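Local coordinates for protein DNA-dependent metalloprotease WSS1 homolog 2 (PDB 5JIG) that probably cleaves DNA-bound proteins as a zinc-dependent endopeptidase and helps repair DNA-protein cross-links, the chain here being its WLM protease domain, at residues A20-Y23 with L24-L27; T90-S93 with T94-E98; E98-H101 with N102-E106. All coordinates share one frame; numbering follows the deposited sequence.

Contact 1: A20-Y23 with L24-L27; sequences ALRY and LERL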
ATOM      1  N   ALA A  20      -7.976  11.780   2.573  1.00  8.16           N
ATOM      2  CA  ALA A  20      -7.751  10.346   2.422  1.00  7.36           C
ATOM      3  C   ALA A  20      -7.326  10.050   0.983  1.00  6.65           C
ATOM      4  O   ALA A  20      -6.441   9.206   0.759  1.00  6.34           O
ATOM      5  CB  ALA A  20      -8.994   9.552   2.756  1.00  7.21           C
ATOM      6  N   LEU A  21      -7.945  10.699   0.002  1.00  6.67           N
ATOM      7  CA  LEU A  21      -7.584  10.463  -1.393  1.00  6.76           C
ATOM      8  C   LEU A  21      -6.149  10.939  -1.650  1.00  6.71           C
ATOM      9  O   LEU A  21      -5.365  10.243  -2.325  1.00  6.64           O
ATOM     10  CB  LEU A  21      -8.592  11.098  -2.336  1.00  7.56           C
ATOM     11  CG  LEU A  21      -8.290  10.908  -3.808  1.00  7.81           C
ATOM     12  CD1 LEU A  21      -8.146   9.439  -4.198  1.00  8.62           C
ATOM     13  CD2 LEU A  21      -9.385  11.610  -4.586  1.00 10.69           C
ATOM     14  N   ARG A  22      -5.794  12.134  -1.150  1.00  7.53           N
ATOM     15  CA  ARG A  22      -4.431  12.576  -1.301  1.00  7.63           C
ATOM     16  C   ARG A  22      -3.431  11.607  -0.679  1.00  7.03           C
ATOM     17  O   ARG A  22      -2.326  11.419  -1.207  1.00  7.34           O
ATOM     18  CB  ARG A  22      -4.224  13.986  -0.608  1.00  9.21           C
ATOM     19  CG  ARG A  22      -4.858  15.135  -1.293  1.00 11.86           C
ATOM     20  CD  ARG A  22      -4.228  16.451  -0.752  1.00 19.24           C
ATOM     21  NE  ARG A  22      -4.420  16.783   0.679  1.00 22.49           N
ATOM     22  CZ  ARG A  22      -3.446  16.994   1.590  1.00 20.85           C
ATOM     23  NH1 ARG A  22      -3.781  17.394   2.794  1.00 25.07           N
ATOM     24  NH2 ARG A  22      -2.163  16.779   1.316  1.00 21.57           N
ATOM     25  N   TYR A  23      -3.816  10.959   0.415  1.00  6.62           N
ATOM     26  CA  TYR A  23      -2.973   9.968   1.062  1.00  6.18           C
ATOM     27  C   TYR A  23      -2.749   8.778   0.105  1.00  5.89           C
ATOM     28  O   TYR A  23      -1.602   8.328  -0.101  1.00  6.13           O
ATOM     29  CB  TYR A  23      -3.640   9.522   2.362  1.00  6.55           C
ATOM     30  CG  TYR A  23      -2.747   8.953   3.447  1.00  6.48           C
ATOM     31  CD1 TYR A  23      -3.006   9.239   4.765  1.00  6.98           C
ATOM     32  CD2 TYR A  23      -1.692   8.116   3.180  1.00  6.62           C
ATOM     33  CE1 TYR A  23      -2.229   8.725   5.782  1.00  7.53           C
ATOM     34  CE2 TYR A  23      -0.903   7.588   4.185  1.00  6.91           C
ATOM     35  CZ  TYR A  23      -1.159   7.912   5.490  1.00  6.68           C
ATOM     36  OH  TYR A  23      -0.328   7.389   6.455  1.00  7.81           O
ATOM     37  N   LEU A  24      -3.820   8.240  -0.485  1.00  5.91           N
ATOM     38  CA  LEU A  24      -3.666   7.163  -1.444  1.00  5.81           C
ATOM     39  C   LEU A  24      -2.837   7.596  -2.667  1.00  5.73           C
ATOM     40  O   LEU A  24      -2.048   6.797  -3.172  1.00  6.31           O
ATOM     41  CB  LEU A  24      -5.017   6.609  -1.906  1.00  5.69           C
ATOM     42  CG  LEU A  24      -5.840   5.899  -0.790  1.00  5.73           C
ATOM     43  CD1 LEU A  24      -7.078   5.292  -1.442  1.00  7.15           C
ATOM     44  CD2 LEU A  24      -5.043   4.830  -0.071  1.00  6.11           C
ATOM     45  N   GLU A  25      -3.050   8.813  -3.147  1.00  6.41           N
ATOM     46  CA  GLU A  25      -2.272   9.295  -4.296  1.00  6.71           C
ATOM     47  C   GLU A  25      -0.784   9.327  -3.939  1.00  7.24           C
ATOM     48  O   GLU A  25       0.058   8.967  -4.752  1.00  7.85           O
ATOM     49  CB  GLU A  25      -2.737  10.659  -4.729  1.00  7.80           C
ATOM     50  CG  GLU A  25      -4.117  10.675  -5.340  1.00  8.84           C
ATOM     51  CD  GLU A  25      -4.668  12.113  -5.507  1.00 12.04           C
ATOM     52  OE1 GLU A  25      -5.643  12.250  -6.241  1.00 22.28           O
ATOM     53  OE2 GLU A  25      -4.174  13.024  -4.898  1.00 18.78           O
ATOM     54  N   ARG A  26      -0.483   9.765  -2.726  1.00  7.33           N
ATOM     55  CA  ARG A  26       0.903   9.825  -2.270  1.00  7.02           C
ATOM     56  C   ARG A  26       1.519   8.433  -2.261  1.00  6.31           C
ATOM     57  O   ARG A  26       2.678   8.256  -2.707  1.00  6.92           O
ATOM     58  CB  ARG A  26       1.009  10.475  -0.897  1.00  7.62           C
ATOM     59  CG  ARG A  26       2.423  10.542  -0.348  1.00  8.19           C
ATOM     60  CD  ARG A  26       2.450  11.139   1.003  1.00 11.00           C
ATOM     61  NE  ARG A  26       3.749  11.211   1.541  1.00 12.55           N
ATOM     62  CZ  ARG A  26       3.999  11.647   2.820  1.00 16.08           C
ATOM     63  NH1 ARG A  26       5.156  11.605   3.321  1.00 21.55           N
ATOM     64  NH2 ARG A  26       3.011  11.959   3.620  1.00 20.61           N
ATOM     65  N   LEU A  27       0.811   7.449  -1.755  1.00  5.99           N
ATOM     66  CA  LEU A  27       1.303   6.061  -1.744  1.00  6.42           C
ATOM     67  C   LEU A  27       1.522   5.538  -3.162  1.00  7.31           C
ATOM     68  O   LEU A  27       2.535   4.901  -3.446  1.00  7.65           O
ATOM     69  CB  LEU A  27       0.336   5.176  -0.980  1.00  6.11           C
ATOM     70  CG  LEU A  27       0.305   5.419   0.528  1.00  6.74           C
ATOM     71  CD1 LEU A  27      -0.975   4.889   1.141  1.00  7.78           C
ATOM     72  CD2 LEU A  27       1.510   4.808   1.252  1.00  7.46           C
TER
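Leu-21 and Glu-25 meet one turn apart on helix 17-29, and Tyr-23 meets Leu-27 on another face. The CB of Glu-25 rests between the carbonyl oxygens of Leu-21 and Arg-22. CG is anti to the carbonyl carbon (chi1 -69°), which turns the chain back toward the preceding turn; CG then lies 3.3 Å from Leu-21 O. From CG the chain runs extended, and CD lies 3.8 Å from Leu-21 O. At the tip, OE1 comes 3.8 Å from Leu-21 CG, and OE2 lies 3.6 Å from Arg-22 CA. The guanidinium of Arg-22 swings elsewhere: its NE stays 6.7 Å from Glu-25 OE2.

On the other face, Leu-27 brings CD1 to 3.9 Å from Tyr-23 CD2. Tyr-23 OH is hydrogen-bonded to Arg-86 O, which anchors the far end of the ring. Four i to i+4 backbone bonds underlie both pairs; the shortest is Glu-25 N to Leu-21 O, 2.8 Å.

The contact is a regular alpha-helical turn with apolar residues on the side facing the fold and charged ones at the surface. Leu-24 packs on Leu-9 and Leu-47 of the sheet and Leu-27 on helix 88-100, whereas the Glu-25 carboxylate does not meet the charged end of Arg-22.

Contact 2: T90-S93 with T94-E98; sequences TVKS and TLIHE. With NI (nickel (II) ion), chain B.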
ATOM      1  N   THR A  90       4.275   4.296   8.804  1.00  7.72           N
ATOM      2  CA  THR A  90       3.618   3.092   9.197  1.00  7.63           C
ATOM      3  C   THR A  90       2.717   2.540   8.099  1.00  5.83           C
ATOM      4  O   THR A  90       2.717   1.335   7.824  1.00  6.61           O
ATOM      5  CB  THR A  90       2.841   3.340  10.515  1.00  9.70           C
ATOM      6  OG1 THR A  90       3.785   3.842  11.511  1.00 13.12           O
ATOM      7  CG2 THR A  90       2.151   2.136  11.045  1.00 10.86           C
ATOM      8  N   VAL A  91       1.944   3.421   7.476  1.00  5.59           N
ATOM      9  CA  VAL A  91       1.057   2.971   6.390  1.00  5.36           C
ATOM     10  C   VAL A  91       1.818   2.492   5.188  1.00  5.07           C
ATOM     11  O   VAL A  91       1.456   1.464   4.585  1.00  5.21           O
ATOM     12  CB  VAL A  91       0.033   4.078   6.059  1.00  5.80           C
ATOM     13  CG1 VAL A  91      -0.800   3.682   4.828  1.00  6.90           C
ATOM     14  CG2 VAL A  91      -0.875   4.333   7.263  1.00  6.71           C
ATOM     15  N   LYS A  92       2.894   3.172   4.815  1.00  4.94           N
ATOM     16  CA  LYS A  92       3.730   2.691   3.718  1.00  5.18           C
ATOM     17  C   LYS A  92       4.236   1.278   3.993  1.00  4.71           C
ATOM     18  O   LYS A  92       4.254   0.438   3.095  1.00  5.17           O
ATOM     19  CB  LYS A  92       4.868   3.679   3.449  1.00  5.80           C
ATOM     20  CG  LYS A  92       5.845   3.200   2.384  1.00  6.10           C
ATOM     21  CD  LYS A  92       6.883   4.223   2.036  1.00  7.54           C
ATOM     22  CE  LYS A  92       7.963   3.675   1.155  1.00  8.15           C
ATOM     23  NZ  LYS A  92       8.872   4.683   0.611  1.00 10.45           N
ATOM     24  N   SER A  93       4.684   1.027   5.205  1.00  5.20           N
ATOM     25  CA  SER A  93       5.162  -0.301   5.537  1.00  5.38           C
ATOM     26  C   SER A  93       4.046  -1.333   5.514  1.00  5.04           C
ATOM     27  O   SER A  93       4.258  -2.463   5.061  1.00  5.69           O
ATOM     28  CB  SER A  93       5.833  -0.281   6.916  1.00  5.65           C
ATOM     29  OG  SER A  93       6.369  -1.553   7.218  1.00  6.96           O
ATOM     30  N   THR A  94       2.848  -0.987   5.961  1.00  4.88           N
ATOM     31  CA  THR A  94       1.696  -1.857   5.797  1.00  5.09           C
ATOM     32  C   THR A  94       1.417  -2.142   4.316  1.00  4.70           C
ATOM     33  O   THR A  94       1.148  -3.280   3.940  1.00  4.96           O
ATOM     34  CB  THR A  94       0.466  -1.311   6.501  1.00  5.65           C
ATOM     35  OG1 THR A  94       0.727  -1.247   7.899  1.00  8.29           O
ATOM     36  CG2 THR A  94      -0.786  -2.114   6.218  1.00  6.58           C
ATOM     37  N   LEU A  95       1.542  -1.146   3.467  1.00  4.61           N
ATOM     38  CA  LEU A  95       1.362  -1.374   2.021  1.00  4.68           C
ATOM     39  C   LEU A  95       2.381  -2.366   1.496  1.00  4.57           C
ATOM     40  O   LEU A  95       2.058  -3.246   0.694  1.00  5.14           O
ATOM     41  CB  LEU A  95       1.393  -0.063   1.258  1.00  4.78           C
ATOM     42  CG  LEU A  95       1.250  -0.188  -0.270  1.00  5.38           C
ATOM     43  CD1 LEU A  95       0.019  -0.975  -0.690  1.00  5.55           C
ATOM     44  CD2 LEU A  95       1.255   1.201  -0.891  1.00  5.35           C
ATOM     45  N   ILE A  96       3.654  -2.241   1.921  1.00  4.80           N
ATOM     46  CA  ILE A  96       4.666  -3.211   1.498  1.00  5.16           C
ATOM     47  C   ILE A  96       4.324  -4.607   1.983  1.00  4.95           C
ATOM     48  O   ILE A  96       4.507  -5.572   1.238  1.00  5.36           O
ATOM     49  CB  ILE A  96       6.078  -2.720   1.910  1.00  5.58           C
ATOM     50  CG1 ILE A  96       6.388  -1.395   1.215  1.00  5.91           C
ATOM     51  CG2 ILE A  96       7.094  -3.786   1.630  1.00  6.62           C
ATOM     52  CD1 ILE A  96       7.686  -0.736   1.605  1.00  8.75           C
ATOM     53  N   HIS A  97       3.822  -4.729   3.214  1.00  5.13           N
ATOM     54  CA  HIS A  97       3.345  -5.996   3.715  1.00  5.22           C
ATOM     55  C   HIS A  97       2.266  -6.553   2.776  1.00  4.90           C
ATOM     56  O   HIS A  97       2.340  -7.730   2.353  1.00  5.29           O
ATOM     57  CB  HIS A  97       2.813  -5.791   5.147  1.00  5.65           C
ATOM     58  CG  HIS A  97       2.192  -7.003   5.735  1.00  6.09           C
ATOM     59  ND1 HIS A  97       2.671  -7.592   6.886  1.00  7.15           N
ATOM     60  CD2 HIS A  97       1.112  -7.745   5.390  1.00  6.77           C
ATOM     61  CE1 HIS A  97       1.884  -8.615   7.184  1.00  7.64           C
ATOM     62  NE2 HIS A  97       0.937  -8.761   6.293  1.00  7.21           N
ATOM     63  N   GLU A  98       1.260  -5.750   2.455  1.00  4.87           N
ATOM     64  CA  GLU A  98       0.210  -6.239   1.577  1.00  4.66           C
ATOM     65  C   GLU A  98       0.742  -6.618   0.193  1.00  4.86           C
ATOM     66  O   GLU A  98       0.313  -7.649  -0.355  1.00  5.52           O
ATOM     67  CB  GLU A  98      -0.959  -5.280   1.460  1.00  5.11           C
ATOM     68  CG  GLU A  98      -1.576  -4.808   2.780  1.00  5.93           C
ATOM     69  CD  GLU A  98      -1.833  -5.785   3.797  1.00  7.06           C
ATOM     70  OE1 GLU A  98      -1.968  -6.978   3.481  1.00  8.08           O
ATOM     71  OE2 GLU A  98      -1.930  -5.327   4.974  1.00  9.11           O
TER
HETATM   72 NI    NI B 201      -0.643 -10.098   6.269  1.00  8.23          NI
HETATM   73  O   HOH W   1      -2.468 -11.203   6.356  1.00 13.65           O
HETATM   74  O   HOH W   2      -1.394  -9.183   8.092  1.00 12.46           O
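Thr-94 opens the second segment by bonding its N to Thr-90 O, one turn back on helix 88-100. Its OG1 stands anti to the carbonyl carbon (chi1 -63°), which brings the hydroxyl back to 3.3 Å from Thr-90 O. Its CB sits over Val-91 O.

Leu-95 follows, with its N bonded to Val-91 O at 2.8 Å. Its CB lies 3.4 Å from Lys-92 O, and the rest of the side chain runs into the core.

Ile-96 bonds its N to Lys-92 O. The CG1 branch folds back beside the same oxygen, at 3.4 Å, and CD1 continues to 4.4 Å from Lys-92 CG. The Lys-92 chain is extended, and its NZ ends in a salt bridge with Asp-30.

His-97 bonds its N to Ser-93 O at 3.0 Å. Its CG is anti to the backbone N (chi1 175°), which carries the ring away from the first segment and lets NE2 bind nickel at 2.1 Å. His-101 and His-107 also bind the ion, and two waters are further ligands. Glu-98 closes the run; it is the predicted active-site residue, and its N bonds Thr-94 O. His-97, Glu-98 and His-101 form the HExxH motif of zinc metallopeptidases.

The helix lies at the centre of the domain. Leu-95 reaches helices 17-29 and 31-40 and Ile-73 of strand 72-76, Thr-94 touches Leu-75 of that strand, and Ile-96 packs on helix 109-122.

Contact 3: E98-H101 with N102-E106; sequences ELTH and NVHGE. With NI (nickel (II) ion), chain B.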
ATOM      1  N   GLU A  98       1.260  -5.750   2.455  1.00  4.87           N
ATOM      2  CA  GLU A  98       0.210  -6.239   1.577  1.00  4.66           C
ATOM      3  C   GLU A  98       0.742  -6.618   0.193  1.00  4.86           C
ATOM      4  O   GLU A  98       0.313  -7.649  -0.355  1.00  5.52           O
ATOM      5  CB  GLU A  98      -0.959  -5.280   1.460  1.00  5.11           C
ATOM      6  CG  GLU A  98      -1.576  -4.808   2.780  1.00  5.93           C
ATOM      7  CD  GLU A  98      -1.833  -5.785   3.797  1.00  7.06           C
ATOM      8  OE1 GLU A  98      -1.968  -6.978   3.481  1.00  8.08           O
ATOM      9  OE2 GLU A  98      -1.930  -5.327   4.974  1.00  9.11           O
ATOM     10  N   LEU A  99       1.640  -5.859  -0.363  1.00  4.71           N
ATOM     11  CA  LEU A  99       2.219  -6.229  -1.653  1.00  5.36           C
ATOM     12  C   LEU A  99       2.948  -7.567  -1.585  1.00  5.30           C
ATOM     13  O   LEU A  99       2.927  -8.339  -2.544  1.00  5.94           O
ATOM     14  CB  LEU A  99       3.157  -5.140  -2.143  1.00  5.41           C
ATOM     15  CG  LEU A  99       2.460  -3.861  -2.641  1.00  5.59           C
ATOM     16  CD1 LEU A  99       3.482  -2.768  -2.827  1.00  6.33           C
ATOM     17  CD2 LEU A  99       1.713  -4.093  -3.958  1.00  6.26           C
ATOM     18  N   THR A 100       3.615  -7.848  -0.454  1.00  5.52           N
ATOM     19  CA  THR A 100       4.308  -9.105  -0.280  1.00  5.70           C
ATOM     20  C   THR A 100       3.358 -10.280  -0.413  1.00  6.07           C
ATOM     21  O   THR A 100       3.709 -11.358  -0.906  1.00  7.08           O
ATOM     22  CB  THR A 100       5.036  -9.104   1.092  1.00  6.39           C
ATOM     23  OG1 THR A 100       5.920  -8.011   1.193  1.00  7.00           O
ATOM     24  CG2 THR A 100       5.892 -10.338   1.250  1.00  7.69           C
ATOM     25  N   HIS A 101       2.104 -10.109   0.020  1.00  5.99           N
ATOM     26  CA  HIS A 101       1.058 -11.093  -0.121  1.00  7.11           C
ATOM     27  C   HIS A 101       0.631 -11.327  -1.585  1.00  7.19           C
ATOM     28  O   HIS A 101      -0.123 -12.268  -1.853  1.00  8.60           O
ATOM     29  CB  HIS A 101      -0.180 -10.750   0.687  1.00  6.67           C
ATOM     30  CG  HIS A 101      -0.044 -10.962   2.177  1.00  6.76           C
ATOM     31  ND1 HIS A 101       0.276 -12.173   2.737  1.00  7.91           N
ATOM     32  CD2 HIS A 101      -0.352 -10.140   3.204  1.00  7.02           C
ATOM     33  CE1 HIS A 101       0.198 -12.045   4.054  1.00  7.81           C
ATOM     34  NE2 HIS A 101      -0.198 -10.838   4.384  1.00  7.37           N
ATOM     35  N   ASN A 102       1.127 -10.554  -2.540  1.00  6.59           N
ATOM     36  CA  ASN A 102       0.963 -10.932  -3.946  1.00  8.00           C
ATOM     37  C   ASN A 102       1.640 -12.255  -4.229  1.00  8.54           C
ATOM     38  O   ASN A 102       1.231 -12.954  -5.171  1.00 11.38           O
ATOM     39  CB  ASN A 102       1.496  -9.883  -4.875  1.00  7.35           C
ATOM     40  CG  ASN A 102       0.654  -8.619  -4.931  1.00  7.81           C
ATOM     41  OD1 ASN A 102      -0.455  -8.565  -4.410  1.00 10.04           O
ATOM     42  ND2 ASN A 102       1.158  -7.588  -5.587  1.00  9.53           N
ATOM     43  N   VAL A 103       2.698 -12.597  -3.463  1.00  8.71           N
ATOM     44  CA  VAL A 103       3.519 -13.777  -3.677  1.00 10.47           C
ATOM     45  C   VAL A 103       3.311 -14.772  -2.580  1.00 11.03           C
ATOM     46  O   VAL A 103       3.200 -15.976  -2.850  1.00 16.47           O
ATOM     47  CB  VAL A 103       5.029 -13.355  -3.780  1.00 11.87           C
ATOM     48  CG1 VAL A 103       5.969 -14.545  -4.008  1.00 14.75           C
ATOM     49  CG2 VAL A 103       5.213 -12.314  -4.868  1.00 14.34           C
ATOM     50  N   HIS A 104       3.307 -14.354  -1.318  1.00  9.78           N
ATOM     51  CA  HIS A 104       3.315 -15.296  -0.185  1.00 10.43           C
ATOM     52  C   HIS A 104       2.022 -15.121   0.633  1.00 10.24           C
ATOM     53  O   HIS A 104       1.778 -13.998   1.153  1.00 10.34           O
ATOM     54  CB  HIS A 104       4.536 -15.021   0.681  1.00 11.71           C
ATOM     55  CG  HIS A 104       5.827 -15.252  -0.054  1.00 11.80           C
ATOM     56  ND1 HIS A 104       6.214 -16.517  -0.504  1.00 15.64           N
ATOM     57  CD2 HIS A 104       6.771 -14.375  -0.488  1.00 12.84           C
ATOM     58  CE1 HIS A 104       7.336 -16.363  -1.164  1.00 17.77           C
ATOM     59  NE2 HIS A 104       7.711 -15.089  -1.165  1.00 15.20           N
ATOM     60  N   GLY A 105       1.250 -16.163   0.812  1.00 12.39           N
ATOM     61  CA  GLY A 105       0.009 -16.068   1.536  1.00 12.33           C
ATOM     62  C   GLY A 105       0.117 -15.992   3.037  1.00 12.22           C
ATOM     63  O   GLY A 105      -0.625 -15.194   3.688  1.00 16.34           O
ATOM     64  N   GLU A 106       1.067 -16.744   3.562  1.00 12.59           N
ATOM     65  CA  GLU A 106       1.317 -16.850   4.976  1.00 13.17           C
ATOM     66  C   GLU A 106       2.532 -15.950   5.354  1.00 10.91           C
ATOM     67  O   GLU A 106       3.408 -15.723   4.559  1.00 12.90           O
ATOM     68  CB  GLU A 106       1.689 -18.299   5.370  1.00 15.34           C
ATOM     69  CG  GLU A 106       0.505 -19.237   5.202  1.00 19.43           C
ATOM     70  CD  GLU A 106      -0.757 -18.766   5.928  1.00 23.10           C
ATOM     71  OE1 GLU A 106      -0.674 -18.510   7.122  1.00 25.16           O
ATOM     72  OE2 GLU A 106      -1.833 -18.589   5.306  1.00 36.10           O
TER
HETATM   73 NI    NI B 201      -0.643 -10.098   6.269  1.00  8.23          NI
HETATM   74  O   HOH W   1      -2.468 -11.203   6.356  1.00 13.65           O
HETATM   75  O   HOH W   2      -1.394  -9.183   8.092  1.00 12.46           O
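His-101 and His-104 are joined by the one side-chain hydrogen bond between 98-101 and 102-106. ND1 of His-101 donates to His-104 O at 2.8 Å, with an N-H...O angle of 150°. The donor lies in the carbonyl plane of His-104, and the oxygen sits at the ring edge, tilted 17° from the ring plane. The same oxygen is also met by His-101 CA, in a CH...O contact of 3.3 Å. CG of His-101 is anti to the carbonyl carbon (chi1 -74°), and the far side of the ring turns NE2 to nickel, 2.1 Å away. Both ring nitrogens are thus engaged, one by the metal and one by the backbone.

Three main-chain bonds join the last turn of helix 88-100 to the loop. Thr-100 O accepts twice. His-104 N reaches it in the carbonyl plane at 3.1 Å, and Val-103 N comes from above that plane at 3.0 Å. Asn-102 N bonds Leu-99 O at 2.9 Å, also well out of the carbonyl plane. Asn-102 folds its side chain back alongside Leu-99, with CB 3.1 Å from Leu-99 O and ND2 3.9 Å from Leu-99 CD2. Its OD1 accepts from Asn-66 ND2, which also donates to Glu-98 O. Thr-100 OG1 bonds Ile-96 O one turn back.

The carbonyl of His-104 is thus a second-shell partner of the metal site. A proton held on ND1 leaves NE2 as the ligand nitrogen, and the bond limits rotation of the ring. It may also make the imidazole more electron-rich and a stronger donor to the metal.

How the contacts relate
Contacts 2 and 3 share Glu-98 and both use helix 88-100; their centres lie 12 Å apart. Each supplies one histidine to the same nickel ion, His-97 from contact 2 and His-101 from contact 3. The ion occupies the catalytic zinc site, and His-107 is the third histidine. Contact 1 belongs to another helix, with its centre 13 Å from that of contact 2. The two helices pack directly: Leu-27 CD1 is 3.9 Å from Val-91 CG1, and Leu-27 CB is 4.1 Å from Leu-95 CD2. Contact 1 does not touch contact 3, whose nearest atoms are about 8 Å away. The Leu-27 side chain is about 10 Å from that of Glu-98.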